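Local coordinates for protein trypanothione-dependent glyoxalase I (Leishmania major, PDB 2C21) that belongs to the glyoxalase/bleomycin resistance/dioxygenase superfamily and binds nickel(II) at sites built from paired beta-alpha-beta-beta-beta modules of a dimer, at residues F25-L30 with D94-V100; Y72-E76 with P117-Y121; H80-E86 with Y121-E127. One frame throughout, in Å; residues are numbered along the deposited sequence.

Interaction 1. Residues F25-L30 with D94-V100; sequences FYTERL and DMRKHDV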
# COMPACT_ATOMS: atom_id res chain seq x y z
N PHE A 25 -16.89 -6.06 0.79
CA PHE A 25 -15.91 -6.61 -0.13
C PHE A 25 -14.63 -7.10 0.58
O PHE A 25 -14.24 -8.25 0.44
CB PHE A 25 -15.56 -5.57 -1.19
CG PHE A 25 -14.54 -6.05 -2.18
CD1 PHE A 25 -14.93 -6.82 -3.26
CD2 PHE A 25 -13.20 -5.76 -2.00
CE1 PHE A 25 -14.01 -7.28 -4.17
CE2 PHE A 25 -12.26 -6.21 -2.90
CZ PHE A 25 -12.65 -6.98 -3.98
N TYR A 26 -13.97 -6.23 1.34
CA TYR A 26 -12.67 -6.58 1.92
C TYR A 26 -12.77 -7.64 3.01
O TYR A 26 -11.85 -8.44 3.19
CB TYR A 26 -11.88 -5.33 2.39
CG TYR A 26 -11.35 -4.51 1.23
CD1 TYR A 26 -10.25 -4.95 0.50
CD2 TYR A 26 -11.97 -3.33 0.83
CE1 TYR A 26 -9.77 -4.22 -0.61
CE2 TYR A 26 -11.50 -2.60 -0.25
CZ TYR A 26 -10.40 -3.04 -0.97
OH TYR A 26 -9.94 -2.31 -2.05
N THR A 27 -13.89 -7.68 3.72
CA THR A 27 -14.12 -8.73 4.72
C THR A 27 -14.63 -10.03 4.09
O THR A 27 -13.96 -11.07 4.19
CB THR A 27 -15.07 -8.24 5.85
OG1 THR A 27 -16.34 -7.87 5.30
CG2 THR A 27 -14.47 -7.04 6.54
N GLU A 28 -15.79 -9.98 3.44
CA GLU A 28 -16.43 -11.20 2.93
C GLU A 28 -15.72 -11.78 1.71
O GLU A 28 -15.58 -13.00 1.59
CB GLU A 28 -17.91 -10.98 2.63
CG GLU A 28 -18.74 -10.53 3.84
CD GLU A 28 -20.21 -10.36 3.50
OE1 GLU A 28 -20.58 -10.58 2.32
OE2 GLU A 28 -21.00 -9.99 4.41
N ARG A 29 -15.27 -10.92 0.79
CA ARG A 29 -14.59 -11.42 -0.41
C ARG A 29 -13.10 -11.68 -0.19
O ARG A 29 -12.56 -12.62 -0.75
CB ARG A 29 -14.80 -10.49 -1.62
CG ARG A 29 -16.28 -10.16 -1.94
CD ARG A 29 -17.01 -11.23 -2.77
NE ARG A 29 -17.00 -12.56 -2.16
CZ ARG A 29 -17.88 -13.01 -1.25
NH1 ARG A 29 -18.87 -12.24 -0.81
NH2 ARG A 29 -17.75 -14.24 -0.78
N LEU A 30 -12.42 -10.87 0.63
CA LEU A 30 -10.97 -11.00 0.78
C LEU A 30 -10.48 -11.59 2.11
O LEU A 30 -9.31 -11.96 2.22
CB LEU A 30 -10.28 -9.66 0.45
CG LEU A 30 -10.21 -9.40 -1.06
CD1 LEU A 30 -9.87 -7.98 -1.39
CD2 LEU A 30 -9.19 -10.34 -1.71
N ASP A 94 -14.65 -17.95 -6.53
CA ASP A 94 -15.53 -17.41 -5.50
C ASP A 94 -15.94 -15.96 -5.77
O ASP A 94 -17.10 -15.59 -5.59
CB ASP A 94 -14.87 -17.47 -4.12
CG ASP A 94 -15.86 -17.22 -3.00
OD1 ASP A 94 -16.88 -17.93 -2.95
OD2 ASP A 94 -15.62 -16.31 -2.18
N MET A 95 -14.97 -15.15 -6.20
CA MET A 95 -15.23 -13.75 -6.54
C MET A 95 -16.23 -13.62 -7.68
O MET A 95 -17.26 -12.94 -7.55
CB MET A 95 -13.91 -13.07 -6.95
CG MET A 95 -12.89 -12.92 -5.83
SD MET A 95 -12.80 -11.22 -5.25
CE MET A 95 -11.53 -11.37 -4.00
N ARG A 96 -15.95 -14.31 -8.79
CA ARG A 96 -16.82 -14.27 -9.96
C ARG A 96 -18.27 -14.67 -9.60
O ARG A 96 -19.22 -14.13 -10.17
CB ARG A 96 -16.27 -15.18 -11.06
CG ARG A 96 -16.79 -14.89 -12.46
CD ARG A 96 -16.43 -16.02 -13.43
NE ARG A 96 -15.00 -16.30 -13.47
CZ ARG A 96 -14.09 -15.57 -14.13
NH1 ARG A 96 -14.45 -14.48 -14.81
NH2 ARG A 96 -12.81 -15.92 -14.10
N LYS A 97 -18.43 -15.59 -8.65
CA LYS A 97 -19.76 -15.96 -8.13
C LYS A 97 -20.52 -14.76 -7.54
O LYS A 97 -21.74 -14.66 -7.67
CB LYS A 97 -19.65 -17.08 -7.09
CG LYS A 97 -20.99 -17.59 -6.53
CD LYS A 97 -20.88 -18.97 -5.90
CE LYS A 97 -22.25 -19.47 -5.40
NZ LYS A 97 -22.44 -20.96 -5.44
N HIS A 98 -19.78 -13.85 -6.91
CA HIS A 98 -20.37 -12.68 -6.26
C HIS A 98 -20.28 -11.40 -7.11
O HIS A 98 -20.34 -10.30 -6.59
CB HIS A 98 -19.75 -12.51 -4.87
CG HIS A 98 -20.16 -13.59 -3.91
ND1 HIS A 98 -19.57 -14.83 -3.88
CD2 HIS A 98 -21.16 -13.62 -2.99
CE1 HIS A 98 -20.17 -15.58 -2.96
NE2 HIS A 98 -21.13 -14.87 -2.41
N ASP A 99 -20.19 -11.59 -8.43
CA ASP A 99 -20.19 -10.51 -9.43
C ASP A 99 -19.02 -9.53 -9.32
O ASP A 99 -19.14 -8.39 -9.77
CB ASP A 99 -21.51 -9.71 -9.42
CG ASP A 99 -22.72 -10.56 -9.74
OD1 ASP A 99 -22.68 -11.37 -10.70
OD2 ASP A 99 -23.74 -10.38 -9.04
N VAL A 100 -17.90 -9.95 -8.74
CA VAL A 100 -16.72 -9.09 -8.65
C VAL A 100 -16.02 -9.09 -10.01
O VAL A 100 -15.71 -10.17 -10.53
CB VAL A 100 -15.73 -9.59 -7.59
CG1 VAL A 100 -14.41 -8.82 -7.66
CG2 VAL A 100 -16.33 -9.44 -6.20
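A Schellman motif ends helix 88-97 where it meets the C-terminal end of helix 19-29: Val100 N is hydrogen-bonded to Met95 O at 3.3 Å and Asp99 N to Arg96 O at 3.2 Å, with Asp99 at positive phi. His98 ND1 donates to Asp94 O (3.1 Å), which fixes the orientation of the imidazole on which Arg29 stacks. The guanidinium of Arg29 lies flat on that ring, planes at 4° and centres 3.6 Å apart, while Arg29 NH2 makes a salt bridge to Asp94 OD2 at 3.3 Å. These two helices belong to the two beta-alpha-beta-beta-beta modules of the glyoxalase fold, one to each. Deeper in, the unbranched side chain of Met95 reaches between Phe25 and Leu30: its CE lies 3.4 Å from Leu30 CD2, and its SD makes an oblique Met-aromatic contact with Phe25, 5.2 Å from the ring centroid. Val100 CG2 meets the ring edge at Phe25 CE1, 3.8 Å away. Phe25 and Leu30 also pack on Ile122 of strand 121-126.

Interaction 2. Residues Y72-E76 with P117-Y121; sequences YKHDE and PDGYY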
# COMPACT_ATOMS: atom_id res chain seq x y z
N TYR A 72 -15.25 7.99 -6.98
CA TYR A 72 -13.93 8.48 -7.30
C TYR A 72 -13.51 7.96 -8.68
O TYR A 72 -13.71 6.78 -9.01
CB TYR A 72 -12.92 8.04 -6.22
CG TYR A 72 -13.19 8.69 -4.88
CD1 TYR A 72 -14.06 8.10 -3.96
CD2 TYR A 72 -12.64 9.91 -4.56
CE1 TYR A 72 -14.33 8.70 -2.74
CE2 TYR A 72 -12.91 10.53 -3.33
CZ TYR A 72 -13.75 9.91 -2.42
OH TYR A 72 -14.06 10.49 -1.20
N LYS A 73 -13.00 8.86 -9.51
CA LYS A 73 -12.35 8.46 -10.76
C LYS A 73 -10.85 8.25 -10.54
O LYS A 73 -10.25 8.87 -9.65
CB LYS A 73 -12.60 9.45 -11.91
CG LYS A 73 -11.97 10.83 -11.71
CD LYS A 73 -11.33 11.35 -13.01
CE LYS A 73 -12.34 11.51 -14.15
NZ LYS A 73 -11.68 11.42 -15.49
N HIS A 74 -10.28 7.36 -11.35
CA HIS A 74 -8.93 6.88 -11.13
C HIS A 74 -7.96 7.40 -12.18
O HIS A 74 -8.31 7.52 -13.36
CB HIS A 74 -8.90 5.37 -11.12
CG HIS A 74 -9.76 4.77 -10.05
ND1 HIS A 74 -9.30 4.55 -8.77
CD2 HIS A 74 -11.06 4.41 -10.05
CE1 HIS A 74 -10.28 4.05 -8.03
NE2 HIS A 74 -11.36 3.96 -8.78
N ASP A 75 -6.75 7.71 -11.70
CA ASP A 75 -5.61 8.03 -12.53
C ASP A 75 -4.96 6.72 -12.95
O ASP A 75 -5.34 5.64 -12.49
CB ASP A 75 -4.57 8.90 -11.76
CG ASP A 75 -4.01 8.21 -10.47
OD1 ASP A 75 -3.70 7.02 -10.48
OD2 ASP A 75 -3.86 8.88 -9.41
N GLU A 76 -3.97 6.83 -13.82
CA GLU A 76 -3.16 5.68 -14.19
C GLU A 76 -1.77 5.79 -13.56
O GLU A 76 -0.77 5.43 -14.17
CB GLU A 76 -3.09 5.57 -15.70
CG GLU A 76 -4.48 5.31 -16.31
CD GLU A 76 -4.44 4.67 -17.69
OE1 GLU A 76 -3.95 5.31 -18.64
OE2 GLU A 76 -4.92 3.52 -17.81
N PRO A 117 -15.12 -2.37 -5.19
CA PRO A 117 -16.35 -1.66 -5.54
C PRO A 117 -16.18 -0.22 -6.06
O PRO A 117 -17.07 0.28 -6.77
CB PRO A 117 -17.16 -1.71 -4.25
CG PRO A 117 -16.65 -2.96 -3.56
CD PRO A 117 -15.17 -2.84 -3.79
N ASP A 118 -15.04 0.40 -5.75
CA ASP A 118 -14.75 1.76 -6.23
C ASP A 118 -13.89 1.81 -7.48
O ASP A 118 -13.65 2.90 -8.00
CB ASP A 118 -14.07 2.59 -5.14
CG ASP A 118 -14.99 2.90 -3.99
OD1 ASP A 118 -15.80 3.84 -4.10
OD2 ASP A 118 -14.91 2.18 -2.98
N GLY A 119 -13.42 0.66 -7.97
CA GLY A 119 -12.60 0.62 -9.17
C GLY A 119 -11.10 0.48 -8.95
O GLY A 119 -10.32 0.53 -9.91
N TYR A 120 -10.68 0.32 -7.70
CA TYR A 120 -9.27 0.07 -7.41
C TYR A 120 -8.93 -1.37 -7.79
O TYR A 120 -9.77 -2.29 -7.66
CB TYR A 120 -8.96 0.27 -5.92
CG TYR A 120 -9.12 1.69 -5.41
CD1 TYR A 120 -8.12 2.64 -5.59
CD2 TYR A 120 -10.27 2.06 -4.73
CE1 TYR A 120 -8.28 3.95 -5.13
CE2 TYR A 120 -10.44 3.37 -4.24
CZ TYR A 120 -9.44 4.31 -4.45
OH TYR A 120 -9.60 5.60 -3.98
N TYR A 121 -7.69 -1.56 -8.24
CA TYR A 121 -7.20 -2.89 -8.59
C TYR A 121 -6.53 -3.61 -7.43
O TYR A 121 -5.81 -3.01 -6.62
CB TYR A 121 -6.22 -2.79 -9.76
CG TYR A 121 -6.91 -2.44 -11.04
CD1 TYR A 121 -6.85 -1.15 -11.55
CD2 TYR A 121 -7.64 -3.38 -11.74
CE1 TYR A 121 -7.49 -0.83 -12.76
CE2 TYR A 121 -8.28 -3.07 -12.93
CZ TYR A 121 -8.21 -1.80 -13.43
OH TYR A 121 -8.86 -1.51 -14.61
O HOH W 1 -15.86 4.99 -6.68
O HOH W 2 -15.27 4.59 -9.27
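Two loops of the glyoxalase fold meet here: 72-76, in the connection between strands 60-66 and 78-85 and so between the two beta-alpha-beta-beta-beta modules, and 117-121, in the loop between strands 111-115 and 121-126, ending on the first residue of the latter. The direct polar link is a single short hydrogen bond, His74 NE2 to Asp118 O, 2.6 Å long and nearly straight at 174°. Histidine suits the place because one flat ring can donate a proton in its plane and offer carbon to an aromatic neighbour.

The aromatic part is an edge-to-face (T-shaped) pair. The His74 edge points at the face of Tyr120, with centroids 4.5 Å apart, planes at 83° and His74 CE1 3.5 Å from Tyr120 CE1. The Tyr120 hydroxyl is hydrogen-bonded to Arg15 O, so the ring that receives His74 is itself tied to strand 8-15.

The close approach of the His74 ring to the backbone depends on Gly119. Its phi of 101° suits a residue without a side chain, and a CB here would lie only 2.8 Å from His74 NE2; Gly119 C can therefore come within 3.5 Å of that nitrogen.

Asp118 belongs also to a wider polar cluster, its OD1 accepting from Gly17 N and forming a salt bridge with Arg21. Across the subunit interface, His74 packs on Asp75 of the second subunit.

Two waters bridge Tyr72 and Asp118, whose own carbonyl oxygens, Tyr72 O and Asp118 O, lie 4.0 Å apart. One water accepts from Tyr72 N at 3.1 Å and lies 2.8 Å from Asp118 OD1; another sits 2.7 Å from both Tyr72 O and Asp118 O.

Interaction 3. Residues H80-E86 with Y121-E127; sequences HIAIGVE and YIELLNE. With NI (nickel (II) ion), chain H.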
# COMPACT_ATOMS: atom_id res chain seq x y z
N HIS A 80 -1.76 -0.67 -7.46
CA HIS A 80 -2.59 -1.64 -6.76
C HIS A 80 -1.99 -1.99 -5.42
O HIS A 80 -0.87 -1.59 -5.11
CB HIS A 80 -2.70 -2.93 -7.57
CG HIS A 80 -1.37 -3.55 -7.89
ND1 HIS A 80 -0.76 -3.41 -9.12
CD2 HIS A 80 -0.53 -4.31 -7.15
CE1 HIS A 80 0.39 -4.06 -9.12
NE2 HIS A 80 0.55 -4.62 -7.93
N ILE A 81 -2.74 -2.77 -4.65
CA ILE A 81 -2.20 -3.58 -3.56
C ILE A 81 -2.22 -5.06 -4.00
O ILE A 81 -3.10 -5.48 -4.76
CB ILE A 81 -2.96 -3.43 -2.21
CG1 ILE A 81 -4.42 -3.87 -2.34
CG2 ILE A 81 -2.83 -1.99 -1.65
CD1 ILE A 81 -5.12 -4.09 -0.99
N ALA A 82 -1.24 -5.81 -3.51
CA ALA A 82 -1.11 -7.22 -3.82
C ALA A 82 -1.30 -8.00 -2.54
O ALA A 82 -0.77 -7.61 -1.49
CB ALA A 82 0.25 -7.50 -4.40
N ILE A 83 -2.04 -9.09 -2.65
CA ILE A 83 -2.35 -9.94 -1.52
C ILE A 83 -1.90 -11.36 -1.87
O ILE A 83 -2.26 -11.86 -2.92
CB ILE A 83 -3.86 -9.90 -1.20
CG1 ILE A 83 -4.27 -8.46 -0.79
CG2 ILE A 83 -4.24 -10.95 -0.13
CD1 ILE A 83 -5.76 -8.27 -0.60
N GLY A 84 -1.13 -11.98 -0.97
CA GLY A 84 -0.69 -13.36 -1.11
C GLY A 84 -1.72 -14.34 -0.58
O GLY A 84 -2.14 -14.26 0.58
N VAL A 85 -2.09 -15.30 -1.43
CA VAL A 85 -3.09 -16.30 -1.08
C VAL A 85 -2.55 -17.71 -1.34
O VAL A 85 -1.44 -17.88 -1.85
CB VAL A 85 -4.41 -16.06 -1.84
CG1 VAL A 85 -4.93 -14.65 -1.55
CG2 VAL A 85 -4.23 -16.27 -3.35
N GLU A 86 -3.33 -18.72 -0.96
CA GLU A 86 -2.96 -20.12 -1.16
C GLU A 86 -3.46 -20.68 -2.49
O GLU A 86 -2.86 -21.62 -3.05
CB GLU A 86 -3.52 -21.00 -0.03
CG GLU A 86 -2.90 -20.72 1.34
CD GLU A 86 -3.30 -21.74 2.39
OE1 GLU A 86 -3.71 -22.86 2.02
OE2 GLU A 86 -3.19 -21.42 3.59
N TYR A 121 -7.69 -1.56 -8.24
CA TYR A 121 -7.20 -2.89 -8.59
C TYR A 121 -6.53 -3.61 -7.43
O TYR A 121 -5.81 -3.01 -6.62
CB TYR A 121 -6.22 -2.79 -9.76
CG TYR A 121 -6.91 -2.44 -11.04
CD1 TYR A 121 -6.85 -1.15 -11.55
CD2 TYR A 121 -7.64 -3.38 -11.74
CE1 TYR A 121 -7.49 -0.83 -12.76
CE2 TYR A 121 -8.28 -3.07 -12.93
CZ TYR A 121 -8.21 -1.80 -13.43
OH TYR A 121 -8.86 -1.51 -14.61
N ILE A 122 -6.80 -4.90 -7.33
CA ILE A 122 -6.14 -5.75 -6.36
C ILE A 122 -5.49 -6.92 -7.11
O ILE A 122 -6.14 -7.60 -7.91
CB ILE A 122 -7.14 -6.26 -5.32
CG1 ILE A 122 -7.59 -5.10 -4.42
CG2 ILE A 122 -6.53 -7.39 -4.47
CD1 ILE A 122 -9.02 -5.18 -4.05
N GLU A 123 -4.21 -7.15 -6.83
CA GLU A 123 -3.47 -8.26 -7.40
C GLU A 123 -3.48 -9.42 -6.43
O GLU A 123 -3.04 -9.29 -5.30
CB GLU A 123 -2.02 -7.84 -7.69
CG GLU A 123 -1.22 -8.86 -8.50
CD GLU A 123 0.18 -8.37 -8.81
OE1 GLU A 123 0.81 -7.77 -7.94
OE2 GLU A 123 0.65 -8.60 -9.93
N LEU A 124 -4.00 -10.56 -6.89
CA LEU A 124 -4.00 -11.79 -6.13
C LEU A 124 -2.84 -12.65 -6.61
O LEU A 124 -2.74 -12.94 -7.80
CB LEU A 124 -5.31 -12.53 -6.33
CG LEU A 124 -6.56 -11.73 -5.93
CD1 LEU A 124 -7.82 -12.51 -6.33
CD2 LEU A 124 -6.54 -11.45 -4.44
N LEU A 125 -1.99 -13.04 -5.68
CA LEU A 125 -0.80 -13.81 -5.99
C LEU A 125 -0.73 -15.09 -5.18
O LEU A 125 -1.00 -15.08 -3.98
CB LEU A 125 0.45 -13.00 -5.69
CG LEU A 125 0.66 -11.73 -6.52
CD1 LEU A 125 1.91 -11.03 -6.01
CD2 LEU A 125 0.79 -12.06 -8.00
N ASN A 126 -0.33 -16.17 -5.82
CA ASN A 126 0.02 -17.37 -5.08
C ASN A 126 1.29 -17.07 -4.29
O ASN A 126 2.38 -16.92 -4.87
CB ASN A 126 0.22 -18.56 -6.01
CG ASN A 126 0.43 -19.84 -5.25
OD1 ASN A 126 -0.45 -20.72 -5.21
ND2 ASN A 126 1.58 -19.96 -4.60
N GLU A 127 1.17 -16.99 -2.97
CA GLU A 127 2.25 -16.43 -2.15
C GLU A 127 3.47 -17.31 -2.15
O GLU A 127 4.59 -16.80 -2.17
CB GLU A 127 1.80 -16.17 -0.71
CG GLU A 127 2.91 -15.65 0.18
CD GLU A 127 2.44 -15.22 1.56
OE1 GLU A 127 1.22 -15.27 1.85
OE2 GLU A 127 3.30 -14.83 2.37
NI NI H . 2.25 -6.05 -7.91
O HOH W 3 3.43 -7.39 -8.66
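Ile81, Ile83, Ile122 and Leu124 form the apolar centre of this parallel strand pair, on one face of the sheet. Ile81 CG1 lies 4.0 Å from Ile122 CG1, Ile83 CD1 4.0 Å from Ile122 CG2, and Ile83 CB 4.5 Å from Leu124 CD2. Beta-branched isoleucines and leucine suit this buried apolar layer between the sheet and helices 19-29 and 88-97. On the opposite face, Ala82 CB lies 4.2 Å from Leu125 CD1.

Parallel hydrogen bonds join the two strands: Glu123 N to Ile81 O (2.9 Å), Ile83 N to Glu123 O (2.8 Å), Leu125 N to Ile83 O (3.0 Å) and Val85 N to Leu125 O (2.8 Å). Glu127 N, opening the following helix, carries the pattern just past the strand end to Val85 O (3.0 Å). Gly84 lets Glu127 come close: a CB would sit 2.9 Å from Glu127 CB.

On the Ala82 face Glu123 CB lies over the His80 ring, 4.2 Å from its centroid. Nickel binds His80 NE2 and Glu123 OE1, each at 2.2 Å, and a water at 1.9 Å; His11 and Glu62 of the second subunit complete the site. With protein ligands drawn equally from both subunits, the metal centre depends on the dimer.

In the fold
Interaction 3 is the buried core contact, whereas the partly buried interactions 1 and 2 lie nearer the surface. The sheet pairing of interaction 3 joins the first and last strands of one module. On its apolar face, Ile122 meets Phe25, Tyr26 and Leu30 of interaction 1, seating helix 19-29 on the sheet while its end meets helix 88-97 through charge and stacking. Interaction 2 shares Tyr121 with interaction 3 and touches interaction 1 where Pro117 packs on Phe25. Chemistry follows place: backbone bonds and metal coordination within the sheet, a salt bridge over sulfur and apolar groups between helices, and a histidine hydrogen bond, a T-shaped ring pair and waters between loops. All three touch the second subunit.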